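PDB 6SKY: Serine/threonine-protein kinase Tel1 from Chaetomium thermophilum, which probably acts as a DNA-damage sensor, phosphorylating serine or threonine before glutamine in protein substrates to start checkpoint signalling. Local coordinates for residues A[1699-1702]-A[1703-1707]; A[1718-1722]-A[1723-1727]; A[2699-2702]-A[2703-2707]; A[2788-2791]-A[2792-2796]. All blocks are in the same frame, centred on the assembly; numbering follows the deposited sequence.

Contact 1: residues A[1699-1702]-A[1703-1707]; sequences TIVS and DAISD
Thr1699 and Asp1703 stand one turn apart on helix 1687-1706, in the stretch leading to its C-terminal end, and their side chains run side by side in the same direction. The backbone is held by the i to i+4 ladder. Asp1703 N donates to Thr1699 O at 2.9 Å with a nearly straight N-H...O angle of 166°, and the amides of Ala1704, Ile1705 and Ser1706 repeat the step onto the carbonyls of Ile1700, Val1701 and Ser1702.

Asp1703 CG is turned beside its own backbone N (chi1 -71°), which sends the carboxylate back along the helix and brings OD1 to 2.8 Å from Ser1702 OG. The same OD1 faces Thr1699 O, two acceptors with no proton between them. Ser1702 OG also lies 3.1 Å from Thr1699 O, and it has a weak hydrogen bond to Thr1735 OG1. Asp1703 OD2 makes a weak, long ion pair with Arg1781. With an alanine in place of Asp1703, Arg1781 would probably lose this distant counter-charge and Ser1702 OG a nearby carboxylate oxygen.

On another face, Val1701 CG1 approaches Ile1705 CG1 at 4.4 Å. Val1701, Ala1704 and Ile1705 pack on helix 1710-1719, while Ile1700 and Asp1703 meet helix 1778-1781. Packing by neighbouring helices on two sides is what a helix of an alpha solenoid typically has.

Contact 2: residues A[1718-1722]-A[1723-1727]; sequences ESLPE and PLLIA
Two backbone hydrogen bonds close the first turn of helix 1722-1726, from the N-cap Pro1721 and from Glu1722. Leu1725 N donates to Pro1721 O at 2.8 Å, and Ile1726 N reaches Glu1722 O in a weaker bond bent to 130°. Pro1723 has no N-H to offer, which costs nothing in a first turn, where amides have no carbonyl of the preceding turn to bond.

The apolar contacts centre on Leu1720. This residue, the first to leave helical geometry after helix 1710-1719, sends its two methyls to different partners: CD1 meets Leu1725 CD1 at 4.0 Å, the two side chains crossing at about a right angle, and CD2 sits 4.3 Å from Leu1724 CD2. In the neighbouring proline pair, the Pro1721 ring touches Pro1723 CD through its CB at 4.1 Å. These leucines also face helix 1687-1706, while Tyr1429 of helix 1429-1441 lies against Pro1723 and Leu1724.

A mixed contact covers the exposed side. The Glu1722 chain is extended, with CG anti to the backbone N (chi1 -176°), and runs alongside Ile1726, whose CD1 rests 3.7 Å from Glu1722 CG. A leucine just past the preceding helix, then a proline N-cap and a second proline in the first turn, make a tight helix-to-helix junction, as suits the alpha-solenoid architecture of this protein.

Contact 3: residues A[2699-2702]-A[2703-2707]; sequences QTKN and TETRI
Arg2706 reaches back from helix 2703-2714 beneath the loop that leads into it, and its guanidinium lies flat under the carbonyl of Gln2699. Gln2699 O stands 3.9 Å above the guanidinium plane, over its centre, so the carbonyl meets a face of the cation and not its N-H rim. The bend at chi3 (80°) turns the end of the chain this way, after CD has passed Lys2701 O at 3.6 Å. The Gln2699 side chain contributes CG, 4.3 Å from Arg2706 NH1.

Lys2701 and Thr2705 meet on a different side of the turn. Their chains cross obliquely, the extended lysine touching through its aliphatic middle: CD is 3.9 Å from Thr2705 CG2. Asn2702 sits at the N-cap, yet its side chain makes no capping bond; OD1 stays 3.7 Å from Thr2705 OG1. Its amide stands nearly upright to the Glu2704 carboxylate, the planes 85° apart, but the modelled approach of these two groups is too close to be trusted. The backbone supplies the firm link: Arg2706 N donates to Asn2702 O at 3.1 Å, in the carbonyl plane.

Val2792 and Val2935 also border Arg2706, and Thr2703 packs on Glu2362 of the second subunit. A leucine in place of Arg2706 would probably leave the Gln2699 carbonyl without the positive face beneath it. Taken together, a weak electrostatic attraction to the carbonyl and van der Waals contact probably help to place the loop over the arginine.

Contact 4: residues A[2788-2791]-A[2792-2796]; sequences RVLP and VPELV
Arg2788 and Pro2793 face each other across a tight turn in the loop between strand 2775-2777 and helix 2802-2806, the activation loop of the kinase; the chain doubles back so that its two halves run 160° apart. The close side is built by proline. Pro2793 CB lies 3.7 Å from Arg2788 O, its CG 3.9 Å from Leu2790 O, and its CD 3.4 Å from Pro2791 O, so the ring fills the inside of the turn against three carbonyls. Next to it, Leu2795 CD2 sits 3.9 Å from Arg2788 CB and also lies over one face of the guanidinium, offset toward the rim. Arg2788 comes under this methyl because its CG is set between the backbone N and the carbonyl carbon (chi1 46°) and the chain bends again at chi3. Buried Leu2790 brings CD1 to 4.0 Å from Glu2794 OE2, while Glu2794 OE1 accepts a hydrogen bond from Asp2760 N, in the DRH sequence of the catalytic loop.

The guanidinium end is looser. Arg2788 NH1 remains 4.2 Å from Val2796 O, which lies at the guanidinium edge, and NE has a weak, long ion pair with Glu2785. Pro2791 is exposed at the turn.

Pro2791 and Pro2793 also pack on Trp2355 and Arg2314 of the second subunit, which may contribute to the autoinhibited state of the dimer. The halves share no hydrogen bond, though Glu2794 has a backbone one with Gly2787; proline contacts on carbonyls and the Leu2795 methyl shape the turn.

Overall arrangement
The four contacts form two distant pairs. Contacts 1 and 2 have centres 13 Å apart and meet where helix 1687-1706 packs on the junction leading into helix 1722-1726: Val1701 CG1 packs 3.9 Å from Leu1725 CD1 and Val1701 CG2 lies 4.0 Å from Leu1720 CD1. Contacts 3 and 4, centres 15 Å apart, join in the kinase region: Gln2699 NE2 comes 3.4 Å from Val2792 CG2, and both contacts touch the second subunit. Between the pairs the centres are 67 to 71 Å apart. Contact 4 is nearest the active site, the Glu2794 side chain lying about 10 Å from the bound nucleotide analogue and about 11 Å from the magnesium ion.

Contact 1: residues A[1699-1702]-A[1703-1707]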
ATOM      1  N   THR A1699      75.590  -9.559 -10.025  1.00 50.31           N
ATOM      2  CA  THR A1699      75.610  -9.555 -11.486  1.00 50.31           C
ATOM      3  C   THR A1699      74.864  -8.353 -12.049  1.00 50.31           C
ATOM      4  O   THR A1699      75.389  -7.626 -12.900  1.00 50.31           O
ATOM      5  CB  THR A1699      75.003 -10.842 -12.026  1.00 50.31           C
ATOM      6  OG1 THR A1699      75.754 -11.959 -11.546  1.00 50.31           O
ATOM      7  CG2 THR A1699      75.032 -10.837 -13.531  1.00 50.31           C
ATOM      8  N   ILE A1700      73.636  -8.126 -11.580  1.00 50.51           N
ATOM      9  CA  ILE A1700      72.809  -7.056 -12.133  1.00 50.51           C
ATOM     10  C   ILE A1700      73.468  -5.704 -11.922  1.00 50.51           C
ATOM     11  O   ILE A1700      73.625  -4.921 -12.864  1.00 50.51           O
ATOM     12  CB  ILE A1700      71.401  -7.089 -11.518  1.00 50.51           C
ATOM     13  CG1 ILE A1700      70.623  -8.291 -12.032  1.00 50.51           C
ATOM     14  CG2 ILE A1700      70.662  -5.818 -11.831  1.00 50.51           C
ATOM     15  CD1 ILE A1700      69.351  -8.525 -11.289  1.00 50.51           C
ATOM     16  N   VAL A1701      73.860  -5.397 -10.685  1.00 56.63           N
ATOM     17  CA  VAL A1701      74.368  -4.061 -10.404  1.00 56.63           C
ATOM     18  C   VAL A1701      75.706  -3.836 -11.092  1.00 56.63           C
ATOM     19  O   VAL A1701      75.985  -2.736 -11.579  1.00 56.63           O
ATOM     20  CB  VAL A1701      74.460  -3.823  -8.890  1.00 56.63           C
ATOM     21  CG1 VAL A1701      75.049  -2.460  -8.610  1.00 56.63           C
ATOM     22  CG2 VAL A1701      73.091  -3.933  -8.263  1.00 56.63           C
ATOM     23  N   SER A1702      76.550  -4.866 -11.172  1.00 61.05           N
ATOM     24  CA  SER A1702      77.827  -4.689 -11.848  1.00 61.05           C
ATOM     25  C   SER A1702      77.626  -4.449 -13.338  1.00 61.05           C
ATOM     26  O   SER A1702      78.222  -3.530 -13.913  1.00 61.05           O
ATOM     27  CB  SER A1702      78.720  -5.903 -11.613  1.00 61.05           C
ATOM     28  OG  SER A1702      78.410  -6.936 -12.527  1.00 61.05           O
ATOM     29  N   ASP A1703      76.780  -5.261 -13.982  1.00 64.23           N
ATOM     30  CA  ASP A1703      76.548  -5.100 -15.413  1.00 64.23           C
ATOM     31  C   ASP A1703      75.750  -3.849 -15.737  1.00 64.23           C
ATOM     32  O   ASP A1703      75.721  -3.434 -16.898  1.00 64.23           O
ATOM     33  CB  ASP A1703      75.836  -6.328 -15.970  1.00 64.23           C
ATOM     34  CG  ASP A1703      76.732  -7.541 -16.018  1.00 64.23           C
ATOM     35  OD1 ASP A1703      77.460  -7.785 -15.035  1.00 64.23           O
ATOM     36  OD2 ASP A1703      76.701  -8.258 -17.037  1.00 64.23           O
ATOM     37  N   ALA A1704      75.089  -3.252 -14.753  1.00 68.17           N
ATOM     38  CA  ALA A1704      74.466  -1.954 -14.960  1.00 68.17           C
ATOM     39  C   ALA A1704      75.437  -0.809 -14.741  1.00 68.17           C
ATOM     40  O   ALA A1704      75.297   0.240 -15.376  1.00 68.17           O
ATOM     41  CB  ALA A1704      73.263  -1.790 -14.030  1.00 68.17           C
ATOM     42  N   ILE A1705      76.413  -0.980 -13.849  1.00 71.21           N
ATOM     43  CA  ILE A1705      77.406   0.066 -13.627  1.00 71.21           C
ATOM     44  C   ILE A1705      78.372   0.141 -14.800  1.00 71.21           C
ATOM     45  O   ILE A1705      78.691   1.230 -15.287  1.00 71.21           O
ATOM     46  CB  ILE A1705      78.147  -0.170 -12.298  1.00 71.21           C
ATOM     47  CG1 ILE A1705      77.311   0.331 -11.123  1.00 71.21           C
ATOM     48  CG2 ILE A1705      79.498   0.517 -12.307  1.00 71.21           C
ATOM     49  CD1 ILE A1705      77.099   1.823 -11.131  1.00 71.21           C
ATOM     50  N   SER A1706      78.852  -1.008 -15.274  1.00 76.48           N
ATOM     51  CA  SER A1706      79.834  -0.998 -16.351  1.00 76.48           C
ATOM     52  C   SER A1706      79.221  -0.484 -17.646  1.00 76.48           C
ATOM     53  O   SER A1706      79.760   0.428 -18.282  1.00 76.48           O
ATOM     54  CB  SER A1706      80.412  -2.397 -16.555  1.00 76.48           C
ATOM     55  OG  SER A1706      79.544  -3.200 -17.332  1.00 76.48           O
ATOM     56  N   ASP A1707      78.089  -1.053 -18.048  1.00 81.25           N
ATOM     57  CA  ASP A1707      77.468  -0.720 -19.321  1.00 81.25           C
ATOM     58  C   ASP A1707      76.740   0.617 -19.299  1.00 81.25           C
ATOM     59  O   ASP A1707      76.203   1.022 -20.334  1.00 81.25           O
ATOM     60  CB  ASP A1707      76.500  -1.832 -19.728  1.00 81.25           C
ATOM     61  CG  ASP A1707      76.395  -1.992 -21.226  1.00 81.25           C
ATOM     62  OD1 ASP A1707      77.113  -1.274 -21.954  1.00 81.25           O
ATOM     63  OD2 ASP A1707      75.596  -2.838 -21.678  1.00 81.25           O
TER

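Contact 2: residues A[1718-1722]-A[1723-1727]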
ATOM      1  N   GLU A1718      66.824   3.060  -6.478  1.00 71.08           N
ATOM      2  CA  GLU A1718      65.568   3.233  -5.769  1.00 71.08           C
ATOM      3  C   GLU A1718      64.984   1.932  -5.246  1.00 71.08           C
ATOM      4  O   GLU A1718      64.037   1.975  -4.455  1.00 71.08           O
ATOM      5  CB  GLU A1718      64.545   3.925  -6.673  1.00 71.08           C
ATOM      6  CG  GLU A1718      65.106   5.157  -7.343  1.00 71.08           C
ATOM      7  CD  GLU A1718      64.038   6.127  -7.778  1.00 71.08           C
ATOM      8  OE1 GLU A1718      62.947   6.118  -7.170  1.00 71.08           O
ATOM      9  OE2 GLU A1718      64.296   6.900  -8.724  1.00 71.08           O
ATOM     10  N   SER A1719      65.511   0.786  -5.663  1.00 62.10           N
ATOM     11  CA  SER A1719      65.105  -0.488  -5.091  1.00 62.10           C
ATOM     12  C   SER A1719      66.013  -0.962  -3.970  1.00 62.10           C
ATOM     13  O   SER A1719      65.552  -1.680  -3.079  1.00 62.10           O
ATOM     14  CB  SER A1719      65.064  -1.562  -6.176  1.00 62.10           C
ATOM     15  OG  SER A1719      64.109  -1.234  -7.161  1.00 62.10           O
ATOM     16  N   LEU A1720      67.282  -0.586  -3.988  1.00 64.40           N
ATOM     17  CA  LEU A1720      68.215  -1.103  -3.009  1.00 64.40           C
ATOM     18  C   LEU A1720      68.699   0.000  -2.080  1.00 64.40           C
ATOM     19  O   LEU A1720      68.925   1.131  -2.525  1.00 64.40           O
ATOM     20  CB  LEU A1720      69.427  -1.743  -3.692  1.00 64.40           C
ATOM     21  CG  LEU A1720      69.164  -2.773  -4.785  1.00 64.40           C
ATOM     22  CD1 LEU A1720      70.472  -3.316  -5.295  1.00 64.40           C
ATOM     23  CD2 LEU A1720      68.286  -3.895  -4.286  1.00 64.40           C
ATOM     24  N   PRO A1721      68.857  -0.287  -0.793  1.00 66.37           N
ATOM     25  CA  PRO A1721      69.534   0.663   0.090  1.00 66.37           C
ATOM     26  C   PRO A1721      71.012   0.756  -0.252  1.00 66.37           C
ATOM     27  O   PRO A1721      71.576  -0.098  -0.939  1.00 66.37           O
ATOM     28  CB  PRO A1721      69.318   0.071   1.485  1.00 66.37           C
ATOM     29  CG  PRO A1721      69.019  -1.358   1.251  1.00 66.37           C
ATOM     30  CD  PRO A1721      68.309  -1.433  -0.057  1.00 66.37           C
ATOM     31  N   GLU A1722      71.641   1.820   0.237  1.00 69.00           N
ATOM     32  CA  GLU A1722      73.023   2.091  -0.149  1.00 69.00           C
ATOM     33  C   GLU A1722      74.010   1.010   0.276  1.00 69.00           C
ATOM     34  O   GLU A1722      74.880   0.661  -0.542  1.00 69.00           O
ATOM     35  CB  GLU A1722      73.458   3.454   0.397  1.00 69.00           C
ATOM     36  CG  GLU A1722      74.849   3.862  -0.044  1.00 69.00           C
ATOM     37  CD  GLU A1722      75.336   5.102   0.668  1.00 69.00           C
ATOM     38  OE1 GLU A1722      74.585   5.624   1.518  1.00 69.00           O
ATOM     39  OE2 GLU A1722      76.467   5.551   0.382  1.00 69.00           O
ATOM     40  N   PRO A1723      73.968   0.459   1.495  1.00 65.69           N
ATOM     41  CA  PRO A1723      74.930  -0.603   1.824  1.00 65.69           C
ATOM     42  C   PRO A1723      74.835  -1.811   0.910  1.00 65.69           C
ATOM     43  O   PRO A1723      75.864  -2.402   0.572  1.00 65.69           O
ATOM     44  CB  PRO A1723      74.578  -0.953   3.276  1.00 65.69           C
ATOM     45  CG  PRO A1723      73.210  -0.436   3.477  1.00 65.69           C
ATOM     46  CD  PRO A1723      73.140   0.802   2.661  1.00 65.69           C
ATOM     47  N   LEU A1724      73.630  -2.196   0.497  1.00 61.84           N
ATOM     48  CA  LEU A1724      73.494  -3.300  -0.443  1.00 61.84           C
ATOM     49  C   LEU A1724      73.832  -2.870  -1.860  1.00 61.84           C
ATOM     50  O   LEU A1724      74.258  -3.696  -2.672  1.00 61.84           O
ATOM     51  CB  LEU A1724      72.079  -3.871  -0.381  1.00 61.84           C
ATOM     52  CG  LEU A1724      71.763  -5.077  -1.263  1.00 61.84           C
ATOM     53  CD1 LEU A1724      72.764  -6.178  -1.046  1.00 61.84           C
ATOM     54  CD2 LEU A1724      70.368  -5.576  -0.983  1.00 61.84           C
ATOM     55  N   LEU A1725      73.659  -1.587  -2.172  1.00 65.35           N
ATOM     56  CA  LEU A1725      74.034  -1.083  -3.484  1.00 65.35           C
ATOM     57  C   LEU A1725      75.542  -0.983  -3.646  1.00 65.35           C
ATOM     58  O   LEU A1725      76.031  -0.932  -4.778  1.00 65.35           O
ATOM     59  CB  LEU A1725      73.387   0.278  -3.714  1.00 65.35           C
ATOM     60  CG  LEU A1725      73.374   0.814  -5.140  1.00 65.35           C
ATOM     61  CD1 LEU A1725      72.967  -0.272  -6.103  1.00 65.35           C
ATOM     62  CD2 LEU A1725      72.414   1.974  -5.224  1.00 65.35           C
ATOM     63  N   ILE A1726      76.284  -0.952  -2.544  1.00 63.11           N
ATOM     64  CA  ILE A1726      77.737  -0.908  -2.622  1.00 63.11           C
ATOM     65  C   ILE A1726      78.352  -2.303  -2.570  1.00 63.11           C
ATOM     66  O   ILE A1726      79.363  -2.557  -3.231  1.00 63.11           O
ATOM     67  CB  ILE A1726      78.292  -0.016  -1.502  1.00 63.11           C
ATOM     68  CG1 ILE A1726      77.750   1.403  -1.648  1.00 63.11           C
ATOM     69  CG2 ILE A1726      79.801   0.000  -1.530  1.00 63.11           C
ATOM     70  CD1 ILE A1726      78.221   2.340  -0.575  1.00 63.11           C
ATOM     71  N   ALA A1727      77.762  -3.220  -1.812  1.00 57.55           N
ATOM     72  CA  ALA A1727      78.270  -4.580  -1.726  1.00 57.55           C
ATOM     73  C   ALA A1727      77.924  -5.422  -2.943  1.00 57.55           C
ATOM     74  O   ALA A1727      78.215  -6.621  -2.951  1.00 57.55           O
ATOM     75  CB  ALA A1727      77.736  -5.257  -0.464  1.00 57.55           C
TER

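Contact 3: residues A[2699-2702]-A[2703-2707]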
ATOM      1  N   GLN A2699      20.733  27.799 -35.973  1.00 47.15           N
ATOM      2  CA  GLN A2699      20.000  28.233 -34.797  1.00 47.15           C
ATOM      3  C   GLN A2699      18.790  29.082 -35.142  1.00 47.15           C
ATOM      4  O   GLN A2699      17.845  29.147 -34.350  1.00 47.15           O
ATOM      5  CB  GLN A2699      20.928  29.016 -33.864  1.00 47.15           C
ATOM      6  CG  GLN A2699      20.279  29.501 -32.596  1.00 47.15           C
ATOM      7  CD  GLN A2699      21.274  30.101 -31.632  1.00 47.15           C
ATOM      8  OE1 GLN A2699      22.403  29.635 -31.520  1.00 47.15           O
ATOM      9  NE2 GLN A2699      20.857  31.142 -30.927  1.00 47.15           N
ATOM     10  N   THR A2700      18.790  29.703 -36.312  1.00 55.80           N
ATOM     11  CA  THR A2700      17.699  30.548 -36.776  1.00 55.80           C
ATOM     12  C   THR A2700      16.920  29.853 -37.883  1.00 55.80           C
ATOM     13  O   THR A2700      16.549  30.462 -38.883  1.00 55.80           O
ATOM     14  CB  THR A2700      18.232  31.888 -37.263  1.00 55.80           C
ATOM     15  OG1 THR A2700      19.204  31.660 -38.287  1.00 55.80           O
ATOM     16  CG2 THR A2700      18.882  32.636 -36.120  1.00 55.80           C
ATOM     17  N   LYS A2701      16.695  28.556 -37.723  1.00 50.57           N
ATOM     18  CA  LYS A2701      16.012  27.746 -38.711  1.00 50.57           C
ATOM     19  C   LYS A2701      14.923  26.937 -38.028  1.00 50.57           C
ATOM     20  O   LYS A2701      14.844  26.875 -36.800  1.00 50.57           O
ATOM     21  CB  LYS A2701      17.000  26.841 -39.441  1.00 50.57           C
ATOM     22  CG  LYS A2701      18.144  27.617 -40.040  1.00 50.57           C
ATOM     23  CD  LYS A2701      19.021  26.761 -40.905  1.00 50.57           C
ATOM     24  CE  LYS A2701      20.135  27.588 -41.507  1.00 50.57           C
ATOM     25  NZ  LYS A2701      21.059  26.751 -42.309  1.00 50.57           N
ATOM     26  N   ASN A2702      14.062  26.325 -38.834  1.00 49.54           N
ATOM     27  CA  ASN A2702      12.938  25.591 -38.277  1.00 49.54           C
ATOM     28  C   ASN A2702      13.422  24.358 -37.527  1.00 49.54           C
ATOM     29  O   ASN A2702      14.565  23.926 -37.662  1.00 49.54           O
ATOM     30  CB  ASN A2702      11.957  25.187 -39.372  1.00 49.54           C
ATOM     31  CG  ASN A2702      12.641  24.856 -40.665  1.00 49.54           C
ATOM     32  OD1 ASN A2702      13.589  25.527 -41.066  1.00 49.54           O
ATOM     33  ND2 ASN A2702      12.166  23.819 -41.334  1.00 49.54           N
ATOM     34  N   THR A2703      12.522  23.788 -36.728  1.00 45.49           N
ATOM     35  CA  THR A2703      12.906  22.693 -35.847  1.00 45.49           C
ATOM     36  C   THR A2703      13.334  21.456 -36.627  1.00 45.49           C
ATOM     37  O   THR A2703      14.211  20.715 -36.176  1.00 45.49           O
ATOM     38  CB  THR A2703      11.758  22.383 -34.889  1.00 45.49           C
ATOM     39  OG1 THR A2703      11.791  23.314 -33.802  1.00 45.49           O
ATOM     40  CG2 THR A2703      11.860  20.988 -34.335  1.00 45.49           C
ATOM     41  N   GLU A2704      12.766  21.233 -37.807  1.00 47.43           N
ATOM     42  CA  GLU A2704      13.154  20.068 -38.595  1.00 47.43           C
ATOM     43  C   GLU A2704      14.615  20.148 -39.011  1.00 47.43           C
ATOM     44  O   GLU A2704      15.356  19.165 -38.908  1.00 47.43           O
ATOM     45  CB  GLU A2704      12.255  19.948 -39.818  1.00 47.43           C
ATOM     46  CG  GLU A2704      10.788  20.123 -39.505  1.00 47.43           C
ATOM     47  CD  GLU A2704      10.155  21.249 -40.296  1.00 47.43           C
ATOM     48  OE1 GLU A2704      10.887  21.951 -41.022  1.00 47.43           O
ATOM     49  OE2 GLU A2704       8.925  21.430 -40.195  1.00 47.43           O
ATOM     50  N   THR A2705      15.050  21.313 -39.481  1.00 42.32           N
ATOM     51  CA  THR A2705      16.438  21.459 -39.900  1.00 42.32           C
ATOM     52  C   THR A2705      17.381  21.369 -38.713  1.00 42.32           C
ATOM     53  O   THR A2705      18.463  20.782 -38.816  1.00 42.32           O
ATOM     54  CB  THR A2705      16.622  22.779 -40.643  1.00 42.32           C
ATOM     55  OG1 THR A2705      15.890  22.733 -41.871  1.00 42.32           O
ATOM     56  CG2 THR A2705      18.081  23.026 -40.953  1.00 42.32           C
ATOM     57  N   ARG A2706      16.983  21.927 -37.570  1.00 37.00           N
ATOM     58  CA  ARG A2706      17.810  21.824 -36.374  1.00 37.00           C
ATOM     59  C   ARG A2706      17.980  20.378 -35.944  1.00 37.00           C
ATOM     60  O   ARG A2706      19.093  19.948 -35.627  1.00 37.00           O
ATOM     61  CB  ARG A2706      17.202  22.649 -35.247  1.00 37.00           C
ATOM     62  CG  ARG A2706      17.178  24.114 -35.536  1.00 37.00           C
ATOM     63  CD  ARG A2706      16.606  24.899 -34.394  1.00 37.00           C
ATOM     64  NE  ARG A2706      17.583  25.105 -33.342  1.00 37.00           N
ATOM     65  CZ  ARG A2706      17.346  25.792 -32.232  1.00 37.00           C
ATOM     66  NH1 ARG A2706      18.295  25.934 -31.320  1.00 37.00           N
ATOM     67  NH2 ARG A2706      16.157  26.336 -32.039  1.00 37.00           N
ATOM     68  N   ILE A2707      16.896  19.604 -35.943  1.00 33.50           N
ATOM     69  CA  ILE A2707      16.993  18.210 -35.532  1.00 33.50           C
ATOM     70  C   ILE A2707      17.803  17.403 -36.536  1.00 33.50           C
ATOM     71  O   ILE A2707      18.566  16.508 -36.159  1.00 33.50           O
ATOM     72  CB  ILE A2707      15.595  17.616 -35.320  1.00 33.50           C
ATOM     73  CG1 ILE A2707      14.888  18.336 -34.183  1.00 33.50           C
ATOM     74  CG2 ILE A2707      15.698  16.175 -34.969  1.00 33.50           C
ATOM     75  CD1 ILE A2707      13.594  17.703 -33.778  1.00 33.50           C
TER

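Contact 4: residues A[2788-2791]-A[2792-2796]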
ATOM      1  N   ARG A2788      14.441  28.579 -18.570  1.00 41.11           N
ATOM      2  CA  ARG A2788      13.559  28.468 -19.720  1.00 41.11           C
ATOM      3  C   ARG A2788      12.934  29.798 -20.097  1.00 41.11           C
ATOM      4  O   ARG A2788      12.012  29.829 -20.914  1.00 41.11           O
ATOM      5  CB  ARG A2788      12.480  27.420 -19.469  1.00 41.11           C
ATOM      6  CG  ARG A2788      11.807  27.499 -18.135  1.00 41.11           C
ATOM      7  CD  ARG A2788      10.948  26.278 -17.945  1.00 41.11           C
ATOM      8  NE  ARG A2788      11.764  25.082 -17.801  1.00 41.11           N
ATOM      9  CZ  ARG A2788      11.392  23.870 -18.195  1.00 41.11           C
ATOM     10  NH1 ARG A2788      12.204  22.837 -18.016  1.00 41.11           N
ATOM     11  NH2 ARG A2788      10.218  23.694 -18.784  1.00 41.11           N
ATOM     12  N   VAL A2789      13.429  30.895 -19.524  1.00 43.25           N
ATOM     13  CA  VAL A2789      13.055  32.244 -19.930  1.00 43.25           C
ATOM     14  C   VAL A2789      14.110  32.882 -20.827  1.00 43.25           C
ATOM     15  O   VAL A2789      13.850  33.939 -21.419  1.00 43.25           O
ATOM     16  CB  VAL A2789      12.785  33.116 -18.686  1.00 43.25           C
ATOM     17  CG1 VAL A2789      12.129  34.419 -19.051  1.00 43.25           C
ATOM     18  CG2 VAL A2789      11.904  32.368 -17.728  1.00 43.25           C
ATOM     19  N   LEU A2790      15.267  32.259 -20.979  1.00 43.75           N
ATOM     20  CA  LEU A2790      16.351  32.774 -21.802  1.00 43.75           C
ATOM     21  C   LEU A2790      15.924  32.879 -23.262  1.00 43.75           C
ATOM     22  O   LEU A2790      14.858  32.375 -23.627  1.00 43.75           O
ATOM     23  CB  LEU A2790      17.575  31.871 -21.658  1.00 43.75           C
ATOM     24  CG  LEU A2790      18.017  31.599 -20.224  1.00 43.75           C
ATOM     25  CD1 LEU A2790      19.192  30.658 -20.203  1.00 43.75           C
ATOM     26  CD2 LEU A2790      18.358  32.887 -19.523  1.00 43.75           C
ATOM     27  N   PRO A2791      16.707  33.544 -24.119  1.00 44.53           N
ATOM     28  CA  PRO A2791      16.346  33.589 -25.546  1.00 44.53           C
ATOM     29  C   PRO A2791      16.247  32.221 -26.202  1.00 44.53           C
ATOM     30  O   PRO A2791      15.256  31.938 -26.883  1.00 44.53           O
ATOM     31  CB  PRO A2791      17.471  34.432 -26.147  1.00 44.53           C
ATOM     32  CG  PRO A2791      17.870  35.318 -25.058  1.00 44.53           C
ATOM     33  CD  PRO A2791      17.758  34.522 -23.800  1.00 44.53           C
ATOM     34  N   VAL A2792      17.257  31.373 -26.041  1.00 41.07           N
ATOM     35  CA  VAL A2792      17.181  29.981 -26.475  1.00 41.07           C
ATOM     36  C   VAL A2792      16.966  29.131 -25.231  1.00 41.07           C
ATOM     37  O   VAL A2792      17.937  28.791 -24.547  1.00 41.07           O
ATOM     38  CB  VAL A2792      18.446  29.555 -27.229  1.00 41.07           C
ATOM     39  CG1 VAL A2792      18.184  28.304 -28.018  1.00 41.07           C
ATOM     40  CG2 VAL A2792      18.909  30.659 -28.132  1.00 41.07           C
ATOM     41  N   PRO A2793      15.734  28.764 -24.907  1.00 37.16           N
ATOM     42  CA  PRO A2793      15.443  28.216 -23.582  1.00 37.16           C
ATOM     43  C   PRO A2793      16.125  26.880 -23.328  1.00 37.16           C
ATOM     44  O   PRO A2793      16.482  26.144 -24.246  1.00 37.16           O
ATOM     45  CB  PRO A2793      13.922  28.055 -23.601  1.00 37.16           C
ATOM     46  CG  PRO A2793      13.457  28.889 -24.717  1.00 37.16           C
ATOM     47  CD  PRO A2793      14.526  28.872 -25.729  1.00 37.16           C
ATOM     48  N   GLU A2794      16.302  26.577 -22.045  1.00 35.81           N
ATOM     49  CA  GLU A2794      16.806  25.284 -21.589  1.00 35.81           C
ATOM     50  C   GLU A2794      15.608  24.461 -21.143  1.00 35.81           C
ATOM     51  O   GLU A2794      15.116  24.622 -20.028  1.00 35.81           O
ATOM     52  CB  GLU A2794      17.807  25.451 -20.451  1.00 35.81           C
ATOM     53  CG  GLU A2794      19.075  26.183 -20.825  1.00 35.81           C
ATOM     54  CD  GLU A2794      19.942  26.498 -19.625  1.00 35.81           C
ATOM     55  OE1 GLU A2794      19.550  26.145 -18.496  1.00 35.81           O
ATOM     56  OE2 GLU A2794      21.016  27.106 -19.807  1.00 35.81           O
ATOM     57  N   LEU A2795      15.147  23.569 -22.009  1.00 34.78           N
ATOM     58  CA  LEU A2795      13.908  22.834 -21.797  1.00 34.78           C
ATOM     59  C   LEU A2795      14.153  21.373 -21.436  1.00 34.78           C
ATOM     60  O   LEU A2795      13.403  20.489 -21.841  1.00 34.78           O
ATOM     61  CB  LEU A2795      13.018  22.935 -23.030  1.00 34.78           C
ATOM     62  CG  LEU A2795      12.677  24.351 -23.499  1.00 34.78           C
ATOM     63  CD1 LEU A2795      11.974  24.310 -24.830  1.00 34.78           C
ATOM     64  CD2 LEU A2795      11.831  25.079 -22.483  1.00 34.78           C
ATOM     65  N   VAL A2796      15.198  21.101 -20.663  1.00 24.49           N
ATOM     66  CA  VAL A2796      15.471  19.754 -20.171  1.00 24.49           C
ATOM     67  C   VAL A2796      15.467  19.803 -18.652  1.00 24.49           C
ATOM     68  O   VAL A2796      15.841  20.828 -18.072  1.00 24.49           O
ATOM     69  CB  VAL A2796      16.806  19.215 -20.701  1.00 24.49           C
ATOM     70  CG1 VAL A2796      16.689  18.848 -22.150  1.00 24.49           C
ATOM     71  CG2 VAL A2796      17.893  20.240 -20.505  1.00 24.49           C
TER